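PDB 2VK2: ABC transporter periplasmic-binding protein YTFQ from Escherichia coli, which binds alpha- and beta-galactofuranose in the periplasm and serves as the solute-binding component of the YtfQRT-YjfF ABC transporter. Local coordinates for residues 12-17 / 197-202; 108-113 / 143-148; 224-229 / 243-248. All coordinates share one frame; numbering follows the deposited sequence. Where two conformers were deposited one is given.

Contact 1: residues 12-17 / 197-202; sequences SESGWR and AHNDDM. With GZL (beta-D-galactofuranose), chain B.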
loop_
_atom_site.group_PDB
_atom_site.type_symbol
_atom_site.label_atom_id
_atom_site.label_comp_id
_atom_site.label_asym_id
_atom_site.label_seq_id
_atom_site.Cartn_x
_atom_site.Cartn_y
_atom_site.Cartn_z
ATOM N N SER A 12 -10.432 1.170 5.701
ATOM C CA SER A 12 -9.472 1.054 6.798
ATOM C C SER A 12 -8.970 -0.383 6.894
ATOM O O SER A 12 -8.905 -0.962 7.980
ATOM C CB SER A 12 -10.127 1.486 8.113
ATOM O OG SER A 12 -11.278 0.705 8.376
ATOM N N GLU A 13 -8.607 -0.953 5.748
ATOM C CA GLU A 13 -8.259 -2.370 5.662
ATOM C C GLU A 13 -6.927 -2.709 6.334
ATOM O O GLU A 13 -6.717 -3.856 6.731
ATOM C CB GLU A 13 -8.270 -2.859 4.201
ATOM C CG GLU A 13 -7.122 -2.373 3.304
ATOM C CD GLU A 13 -7.253 -0.933 2.824
ATOM O OE1 GLU A 13 -8.276 -0.269 3.100
ATOM O OE2 GLU A 13 -6.304 -0.463 2.163
ATOM N N SER A 14 -6.042 -1.723 6.462
ATOM C CA SER A 14 -4.724 -1.940 7.054
ATOM C C SER A 14 -4.365 -0.836 8.036
ATOM O O SER A 14 -4.949 0.248 8.013
ATOM C CB SER A 14 -3.669 -1.994 5.956
ATOM O OG SER A 14 -3.404 -0.695 5.461
ATOM N N GLY A 15 -3.389 -1.117 8.895
ATOM C CA GLY A 15 -2.868 -0.117 9.817
ATOM C C GLY A 15 -2.226 1.041 9.081
ATOM O O GLY A 15 -2.250 2.173 9.555
ATOM N N TRP A 16 -1.652 0.762 7.913
ATOM C CA TRP A 16 -1.078 1.817 7.093
ATOM C C TRP A 16 -2.150 2.809 6.642
ATOM O O TRP A 16 -1.951 4.017 6.742
ATOM C CB TRP A 16 -0.333 1.261 5.871
ATOM C CG TRP A 16 0.280 2.371 5.095
ATOM C CD1 TRP A 16 1.518 2.906 5.272
ATOM C CD2 TRP A 16 -0.350 3.148 4.068
ATOM N NE1 TRP A 16 1.711 3.955 4.406
ATOM C CE2 TRP A 16 0.574 4.126 3.661
ATOM C CE3 TRP A 16 -1.609 3.109 3.452
ATOM C CZ2 TRP A 16 0.290 5.051 2.655
ATOM C CZ3 TRP A 16 -1.892 4.031 2.453
ATOM C CH2 TRP A 16 -0.949 4.989 2.071
ATOM N N ARG A 17 -3.277 2.311 6.147
ATOM C CA ARG A 17 -4.313 3.220 5.651
ATOM C C ARG A 17 -4.940 4.020 6.786
ATOM O O ARG A 17 -5.269 5.187 6.610
ATOM C CB ARG A 17 -5.393 2.501 4.843
ATOM C CG ARG A 17 -6.323 3.496 4.124
ATOM C CD ARG A 17 -7.145 2.872 3.010
ATOM N NE ARG A 17 -6.281 2.322 1.975
ATOM C CZ ARG A 17 -5.674 3.029 1.027
ATOM N NH1 ARG A 17 -5.845 4.337 0.916
ATOM N NH2 ARG A 17 -4.884 2.402 0.176
ATOM N N ALA A 197 4.333 -10.812 1.118
ATOM C CA ALA A 197 3.021 -10.190 1.231
ATOM C C ALA A 197 3.097 -8.761 0.724
ATOM O O ALA A 197 4.019 -8.018 1.057
ATOM C CB ALA A 197 2.537 -10.223 2.664
ATOM N N HIS A 198 2.112 -8.368 -0.079
ATOM C CA HIS A 198 2.090 -7.021 -0.648
ATOM C C HIS A 198 1.897 -5.927 0.397
ATOM O O HIS A 198 2.191 -4.772 0.124
ATOM C CB HIS A 198 1.022 -6.911 -1.730
ATOM C CG HIS A 198 1.330 -7.708 -2.954
ATOM N ND1 HIS A 198 0.557 -7.635 -4.090
ATOM C CD2 HIS A 198 2.330 -8.580 -3.229
ATOM C CE1 HIS A 198 1.055 -8.444 -5.007
ATOM N NE2 HIS A 198 2.135 -9.024 -4.514
ATOM N N ASN A 199 1.415 -6.283 1.587
ATOM C CA ASN A 199 1.533 -5.387 2.732
ATOM C C ASN A 199 1.900 -6.125 4.011
ATOM O O ASN A 199 1.744 -7.343 4.106
ATOM C CB ASN A 199 0.300 -4.470 2.906
ATOM C CG ASN A 199 -0.909 -5.158 3.537
ATOM O OD1 ASN A 199 -0.990 -6.376 3.627
ATOM N ND2 ASN A 199 -1.882 -4.350 3.945
ATOM N N ASP A 200 2.418 -5.370 4.976
ATOM C CA ASP A 200 2.798 -5.917 6.279
ATOM C C ASP A 200 1.639 -6.618 6.975
ATOM O O ASP A 200 1.822 -7.683 7.554
ATOM C CB ASP A 200 3.290 -4.817 7.227
ATOM C CG ASP A 200 4.628 -4.216 6.828
ATOM O OD1 ASP A 200 5.445 -4.851 6.122
ATOM O OD2 ASP A 200 4.865 -3.079 7.263
ATOM N N ASP A 201 0.454 -6.012 6.940
ATOM C CA ASP A 201 -0.697 -6.558 7.665
ATOM C C ASP A 201 -1.001 -7.998 7.260
ATOM O O ASP A 201 -1.205 -8.850 8.120
ATOM C CB ASP A 201 -1.943 -5.680 7.488
ATOM C CG ASP A 201 -1.948 -4.472 8.412
ATOM O OD1 ASP A 201 -0.865 -3.922 8.697
ATOM O OD2 ASP A 201 -3.044 -4.069 8.850
ATOM N N MET A 202 -1.011 -8.273 5.958
ATOM C CA MET A 202 -1.227 -9.642 5.483
ATOM C C MET A 202 -0.153 -10.593 6.009
ATOM O O MET A 202 -0.463 -11.720 6.390
ATOM C CB MET A 202 -1.277 -9.702 3.957
ATOM C CG MET A 202 -2.582 -9.189 3.375
ATOM S SD MET A 202 -2.710 -9.407 1.592
ATOM C CE MET A 202 -1.264 -8.512 1.027
HETATM C C6 GZL B . -0.237 1.681 -0.659
HETATM C C5 GZL B . -1.450 1.095 -0.711
HETATM C C4 GZL B . -1.831 -0.133 0.095
HETATM C C3 GZL B . -1.006 -0.590 1.267
HETATM C C2 GZL B . -1.792 -0.879 2.294
HETATM O O6 GZL B . 0.053 2.750 -1.407
HETATM O O5 GZL B . -2.358 1.550 -1.581
HETATM O O4 GZL B . -3.136 0.035 0.665
HETATM O O3 GZL B . 0.311 -0.754 1.204
HETATM C C1 GZL B . -3.202 -0.530 1.979
HETATM O O2 GZL B . -1.455 -1.380 3.484
HETATM O O1 GZL B . -4.044 -1.678 1.976
HETATM O O HOH W 1 -5.514 -5.561 8.524
#
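The carboxylate of D201, modelled in two conformers, uses OD2 in one of them to accept from G15 N at 3.0 Å, the donor standing above the carboxylate plane, 37° out of it. This is the ligand cleft between the two lobes of a periplasmic binding protein, where the N-termini of helices 15-31 and 200-212, one from each lobe, approach each other around the sugar. Two more flat groups line it. The W16 ring carries the exocyclic C6 of galactofuranose over one face, near its rim. The guanidinium of R17 has W16 CZ3 above one face, while at its edge NE meets E13 OE2 almost in plane, a salt bridge of 2.8 Å; R17 NH2 donates to sugar O4 at 3.0 Å and NH1 pairs with D90.

Both helices are N-capped by polar side chains: S14 OG accepts from R17 N and N199 OD1 from M202 N. With chi1 at 75°, S14 OG sits between its backbone N and carbonyl carbon, from where the small hydroxyl caps the helix and still donates to sugar O2 at 2.9 Å. An amide suits N199 because its oxygen caps while ND2 donates to both F170 O and the sugar. E13 OE2 does double duty too, accepting from sugar O1 at 2.6 Å. G15 is the first residue of helix 15-31, where the backbone N-H points out of the helix end and suits an aspartate. One water donates to both E13 O and D201 OD2. Sugar O2 receives N199 ND2 at 3.0 Å along a nearly straight line, 174° at the hydrogen.

Contact 2: residues 108-113 / 143-148; sequences DNILEG and AIDRKK. With GZL (beta-D-galactofuranose), chain B.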
loop_
_atom_site.group_PDB
_atom_site.type_symbol
_atom_site.label_atom_id
_atom_site.label_comp_id
_atom_site.label_asym_id
_atom_site.label_seq_id
_atom_site.Cartn_x
_atom_site.Cartn_y
_atom_site.Cartn_z
ATOM N N ASP A 108 6.982 4.368 -5.727
ATOM C CA ASP A 108 7.259 3.513 -6.872
ATOM C C ASP A 108 7.033 2.092 -6.366
ATOM O O ASP A 108 7.879 1.522 -5.681
ATOM C CB ASP A 108 8.695 3.728 -7.351
ATOM C CG ASP A 108 9.080 2.832 -8.516
ATOM O OD1 ASP A 108 8.363 1.848 -8.802
ATOM O OD2 ASP A 108 10.125 3.117 -9.139
ATOM N N ASN A 109 5.870 1.535 -6.681
ATOM C CA ASN A 109 5.453 0.261 -6.103
ATOM C C ASN A 109 6.140 -0.927 -6.765
ATOM O O ASN A 109 6.276 -1.987 -6.154
ATOM C CB ASN A 109 3.932 0.136 -6.156
ATOM C CG ASN A 109 3.238 1.313 -5.504
ATOM O OD1 ASN A 109 3.376 1.547 -4.302
ATOM N ND2 ASN A 109 2.499 2.069 -6.296
ATOM N N ILE A 110 6.588 -0.745 -8.005
ATOM C CA ILE A 110 7.436 -1.735 -8.654
ATOM C C ILE A 110 8.751 -1.831 -7.881
ATOM O O ILE A 110 9.213 -2.928 -7.558
ATOM C CB ILE A 110 7.700 -1.394 -10.140
ATOM C CG1 ILE A 110 6.380 -1.344 -10.923
ATOM C CG2 ILE A 110 8.640 -2.421 -10.751
ATOM C CD1 ILE A 110 6.532 -1.019 -12.391
ATOM N N LEU A 111 9.336 -0.679 -7.564
ATOM C CA LEU A 111 10.553 -0.629 -6.752
ATOM C C LEU A 111 10.379 -1.313 -5.398
ATOM O O LEU A 111 11.264 -2.036 -4.956
ATOM C CB LEU A 111 11.015 0.817 -6.540
ATOM C CG LEU A 111 12.195 1.017 -5.581
ATOM C CD1 LEU A 111 13.456 0.351 -6.122
ATOM C CD2 LEU A 111 12.418 2.501 -5.337
ATOM N N GLU A 112 9.253 -1.083 -4.732
ATOM C CA GLU A 112 8.998 -1.721 -3.439
ATOM C C GLU A 112 9.108 -3.240 -3.555
ATOM O O GLU A 112 9.750 -3.885 -2.724
ATOM C CB GLU A 112 7.617 -1.348 -2.913
ATOM C CG GLU A 112 7.468 0.101 -2.476
ATOM C CD GLU A 112 6.041 0.441 -2.122
ATOM O OE1 GLU A 112 5.132 -0.118 -2.764
ATOM O OE2 GLU A 112 5.820 1.256 -1.202
ATOM N N GLY A 113 8.482 -3.810 -4.581
ATOM C CA GLY A 113 8.559 -5.250 -4.822
ATOM C C GLY A 113 9.967 -5.709 -5.147
ATOM O O GLY A 113 10.412 -6.762 -4.685
ATOM N N ALA A 143 -0.970 -3.616 -6.090
ATOM C CA ALA A 143 -0.850 -5.076 -6.089
ATOM C C ALA A 143 -0.220 -5.559 -7.395
ATOM O O ALA A 143 0.688 -6.388 -7.389
ATOM C CB ALA A 143 -2.208 -5.725 -5.878
ATOM N N ILE A 144 -0.697 -5.019 -8.511
ATOM C CA ILE A 144 -0.144 -5.339 -9.822
ATOM C C ILE A 144 1.350 -5.009 -9.866
ATOM O O ILE A 144 2.163 -5.821 -10.315
ATOM C CB ILE A 144 -0.897 -4.569 -10.931
ATOM C CG1 ILE A 144 -2.339 -5.077 -11.044
ATOM C CG2 ILE A 144 -0.181 -4.708 -12.267
ATOM C CD1 ILE A 144 -3.266 -4.135 -11.796
ATOM N N ASP A 145 1.709 -3.826 -9.375
ATOM C CA ASP A 145 3.088 -3.350 -9.438
ATOM C C ASP A 145 4.015 -4.077 -8.466
ATOM O O ASP A 145 5.147 -4.398 -8.818
ATOM C CB ASP A 145 3.149 -1.838 -9.197
ATOM C CG ASP A 145 2.571 -1.032 -10.350
ATOM O OD1 ASP A 145 2.282 -1.611 -11.422
ATOM O OD2 ASP A 145 2.418 0.192 -10.171
ATOM N N ARG A 146 3.542 -4.338 -7.250
ATOM C CA ARG A 146 4.345 -5.079 -6.273
ATOM C C ARG A 146 4.575 -6.521 -6.710
ATOM O O ARG A 146 5.639 -7.081 -6.463
ATOM C CB ARG A 146 3.708 -5.026 -4.885
ATOM C CG ARG A 146 3.892 -3.681 -4.236
ATOM C CD ARG A 146 3.043 -3.508 -3.012
ATOM N NE ARG A 146 3.234 -2.173 -2.463
ATOM C CZ ARG A 146 2.466 -1.636 -1.523
ATOM N NH1 ARG A 146 1.446 -2.320 -1.023
ATOM N NH2 ARG A 146 2.712 -0.403 -1.097
ATOM N N LYS A 147 3.586 -7.120 -7.367
ATOM C CA LYS A 147 3.762 -8.445 -7.951
ATOM C C LYS A 147 4.852 -8.412 -9.023
ATOM O O LYS A 147 5.754 -9.249 -9.022
ATOM C CB LYS A 147 2.446 -8.957 -8.538
ATOM C CG LYS A 147 2.555 -10.327 -9.184
ATOM C CD LYS A 147 1.194 -10.974 -9.375
ATOM C CE LYS A 147 1.320 -12.388 -9.919
ATOM N NZ LYS A 147 2.222 -13.243 -9.093
ATOM N N LYS A 148 4.773 -7.433 -9.923
ATOM C CA LYS A 148 5.739 -7.308 -11.020
ATOM C C LYS A 148 7.159 -7.066 -10.511
ATOM O O LYS A 148 8.104 -7.683 -10.992
ATOM C CB LYS A 148 5.340 -6.179 -11.984
ATOM C CG LYS A 148 6.320 -5.989 -13.147
ATOM C CD LYS A 148 5.986 -4.769 -13.995
ATOM C CE LYS A 148 7.066 -4.486 -15.031
ATOM N NZ LYS A 148 6.942 -3.117 -15.608
HETATM C C6 GZL B . -0.237 1.681 -0.659
HETATM C C5 GZL B . -1.450 1.095 -0.711
HETATM C C4 GZL B . -1.831 -0.133 0.095
HETATM C C3 GZL B . -1.006 -0.590 1.267
HETATM C C2 GZL B . -1.792 -0.879 2.294
HETATM O O6 GZL B . 0.053 2.750 -1.407
HETATM O O5 GZL B . -2.358 1.550 -1.581
HETATM O O4 GZL B . -3.136 0.035 0.665
HETATM O O3 GZL B . 0.311 -0.754 1.204
HETATM C C1 GZL B . -3.202 -0.530 1.979
HETATM O O2 GZL B . -1.455 -1.380 3.484
HETATM O O1 GZL B . -4.044 -1.678 1.976
HETATM O O HOH W 2 4.596 1.640 -9.315
#
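E112 and R146 meet on the buried side, where two arginine nitrogens grip one carboxylate oxygen. R146 NE lies 2.8 Å and R146 NH2 3.0 Å from E112 OE1, both reaching it from the same face of the carboxylate, while OE1 lies in the guanidinium plane. The arginine chain, extended from CG to NE, carries its head to the ligand, where NH1 donates to galactofuranose O3 at 2.9 Å; the glutamate thus acts as second shell, fixing the rotation of a sugar-binding group. Packing is tight: the axes of the short helical segments approach to 6.8 Å at 40°. G113 suits this closeness, since a beta carbon there would collide with R146 O. I110 CA directs a C-H to D145 O, and D145 CB is held by I110 CG1 and N109 CB, each at 3.7 Å.

Toward solvent the contact is looser. I110 CD1 only reaches the end of the long K148 chain, NZ at 3.9 Å, and a water joins N109 N to D145 OD2.

Helix 109-124 leads from strand 103-106 of one sheet to strand 129-135 of the other. Beside it lies helix 141-153, with R146 O hydrogen-bonded to Y196 OH, K147 paired with E133, and I226 and L247 packed against E112 and R146.

Contact 3: residues 224-229 / 243-248; sequences GSIDGV and ASVELT. With GZL (beta-D-galactofuranose), chain B.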
loop_
_atom_site.group_PDB
_atom_site.type_symbol
_atom_site.label_atom_id
_atom_site.label_comp_id
_atom_site.label_asym_id
_atom_site.label_seq_id
_atom_site.Cartn_x
_atom_site.Cartn_y
_atom_site.Cartn_z
ATOM N N GLY A 224 8.752 -11.248 3.880
ATOM C CA GLY A 224 9.083 -9.997 3.207
ATOM C C GLY A 224 7.779 -9.299 2.885
ATOM O O GLY A 224 6.876 -9.914 2.329
ATOM N N SER A 225 7.663 -8.030 3.255
ATOM C CA SER A 225 6.409 -7.306 3.087
ATOM C C SER A 225 6.660 -5.809 2.963
ATOM O O SER A 225 7.804 -5.365 2.974
ATOM C CB SER A 225 5.456 -7.625 4.241
ATOM O OG SER A 225 6.047 -7.339 5.497
ATOM N N ILE A 226 5.589 -5.039 2.802
ATOM C CA ILE A 226 5.704 -3.616 2.521
ATOM C C ILE A 226 4.750 -2.812 3.395
ATOM O O ILE A 226 3.608 -3.213 3.597
ATOM C CB ILE A 226 5.402 -3.340 1.026
ATOM C CG1 ILE A 226 6.434 -4.044 0.132
ATOM C CG2 ILE A 226 5.393 -1.842 0.733
ATOM C CD1 ILE A 226 5.959 -4.294 -1.281
ATOM N N ASP A 227 5.271 -1.701 3.924
ATOM C CA ASP A 227 4.522 -0.581 4.542
ATOM C C ASP A 227 5.333 0.044 5.671
ATOM O O ASP A 227 5.386 1.263 5.796
ATOM C CB ASP A 227 3.146 -0.959 5.107
ATOM C CG ASP A 227 2.047 -0.964 4.063
ATOM O OD1 ASP A 227 2.252 -0.472 2.931
ATOM O OD2 ASP A 227 0.965 -1.467 4.403
ATOM N N GLY A 228 5.947 -0.797 6.498
ATOM C CA GLY A 228 6.631 -0.330 7.695
ATOM C C GLY A 228 5.657 0.107 8.770
ATOM O O GLY A 228 5.833 1.164 9.373
ATOM N N VAL A 229 4.627 -0.699 9.020
ATOM C CA VAL A 229 3.716 -0.426 10.131
ATOM C C VAL A 229 4.413 -0.823 11.435
ATOM O O VAL A 229 5.283 -1.702 11.432
ATOM C CB VAL A 229 2.357 -1.160 9.989
ATOM C CG1 VAL A 229 1.684 -0.781 8.677
ATOM C CG2 VAL A 229 2.524 -2.667 10.084
ATOM N N ALA A 243 11.997 -8.722 6.645
ATOM C CA ALA A 243 12.236 -7.581 5.761
ATOM C C ALA A 243 10.952 -6.815 5.482
ATOM O O ALA A 243 9.912 -7.416 5.218
ATOM C CB ALA A 243 12.858 -8.064 4.453
ATOM N N SER A 244 11.028 -5.490 5.549
ATOM C CA SER A 244 9.896 -4.644 5.177
ATOM C C SER A 244 10.356 -3.346 4.536
ATOM O O SER A 244 11.338 -2.744 4.962
ATOM C CB SER A 244 9.025 -4.330 6.393
ATOM O OG SER A 244 7.924 -3.502 6.029
ATOM N N VAL A 245 9.613 -2.901 3.528
ATOM C CA VAL A 245 9.882 -1.636 2.861
ATOM C C VAL A 245 8.955 -0.565 3.422
ATOM O O VAL A 245 7.736 -0.730 3.424
ATOM C CB VAL A 245 9.675 -1.758 1.338
ATOM C CG1 VAL A 245 9.861 -0.408 0.666
ATOM C CG2 VAL A 245 10.643 -2.779 0.756
ATOM N N GLU A 246 9.535 0.535 3.889
ATOM C CA GLU A 246 8.757 1.638 4.440
ATOM C C GLU A 246 7.980 2.380 3.357
ATOM O O GLU A 246 8.519 2.676 2.292
ATOM C CB GLU A 246 9.678 2.627 5.151
ATOM C CG GLU A 246 8.954 3.781 5.816
ATOM C CD GLU A 246 9.898 4.883 6.248
ATOM O OE1 GLU A 246 10.223 4.944 7.448
ATOM O OE2 GLU A 246 10.315 5.688 5.387
ATOM N N LEU A 247 6.724 2.692 3.664
ATOM C CA LEU A 247 5.873 3.536 2.834
ATOM C C LEU A 247 5.357 4.668 3.708
ATOM O O LEU A 247 4.701 4.418 4.717
ATOM C CB LEU A 247 4.693 2.726 2.303
ATOM C CG LEU A 247 3.629 3.494 1.512
ATOM C CD1 LEU A 247 4.196 3.990 0.191
ATOM C CD2 LEU A 247 2.418 2.617 1.287
ATOM N N THR A 248 5.639 5.913 3.336
ATOM C CA THR A 248 5.168 7.035 4.146
ATOM C C THR A 248 3.641 7.067 4.191
ATOM O O THR A 248 2.992 6.933 3.159
ATOM C CB THR A 248 5.694 8.399 3.658
ATOM O OG1 THR A 248 5.217 9.422 4.539
ATOM C CG2 THR A 248 5.236 8.702 2.236
HETATM C C6 GZL B . -0.237 1.681 -0.659
HETATM C C5 GZL B . -1.450 1.095 -0.711
HETATM C C4 GZL B . -1.831 -0.133 0.095
HETATM C C3 GZL B . -1.006 -0.590 1.267
HETATM C C2 GZL B . -1.792 -0.879 2.294
HETATM O O6 GZL B . 0.053 2.750 -1.407
HETATM O O5 GZL B . -2.358 1.550 -1.581
HETATM O O4 GZL B . -3.136 0.035 0.665
HETATM O O3 GZL B . 0.311 -0.754 1.204
HETATM C C1 GZL B . -3.202 -0.530 1.979
HETATM O O2 GZL B . -1.455 -1.380 3.484
HETATM O O1 GZL B . -4.044 -1.678 1.976
HETATM O O HOH W 3 8.102 -8.961 6.591
#
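D227 and L247 lie side by side and point the same way, through different torsions. D227 CG is anti to its carbonyl carbon (chi1 -84°), whereas L247 CG is anti to its backbone N (chi1 175°), and L247 CD2 comes to 3.5 Å from D227 OD1. Both ends face galactofuranose. The carboxylate accepts from two neighbouring hydroxyls, O3 to D227 OD1 at 2.6 Å and O2 to D227 OD2 at 2.6 Å, which suits an aspartate to a vicinal diol; the leucine methyl CD2 offers an apolar surface to sugar C6 at 3.4 Å.

Behind them two parallel chains are zipped by backbone bonds. S225 N donates to A243 O, V245 N to S225 O, and D227 N to V245 O at 2.7 Å. The last bond of the series, L247 N to D227 O at 2.9 Å, arrives well above the carbonyl plane, consistent with the chain leaving regular strand geometry here. The chain turns a corner at I226, and G228 follows with a phi of 73° that favours glycine, as does E246 CA, on which a beta carbon would press. I226 and V245 share the apolar face, while on the other face S225 OG and S244 OG both bond to D200 OD1.

Strand 222-225, helix 230-237 and strand 243-246 form a beta-alpha-beta crossover, whose loops at the strands' C-terminal ends supply ligand contacts, as in other sugar-binding periplasmic proteins.

Overall arrangement
The three contacts surround one galactofuranose. Contacts 1 and 3 are closest, with centres about 9 Å apart, and are joined by D200 N to I226 O at 2.8 Å, probably a hydrogen bond; W16 CZ2 also packs on T248 O at 3.3 Å. Contact 2 lies about 12 Å from contact 3 and about 15 Å from contact 1, centre to centre, and is nested along the chain within the loop that contact 1 closes. It meets contact 3 where R146 CD touches I226 CD1 at 3.5 Å. The sugar ties them together: O2 is shared by contacts 1 and 3, O3 by contacts 2 and 3, with D90 and R91 completing the polar shell.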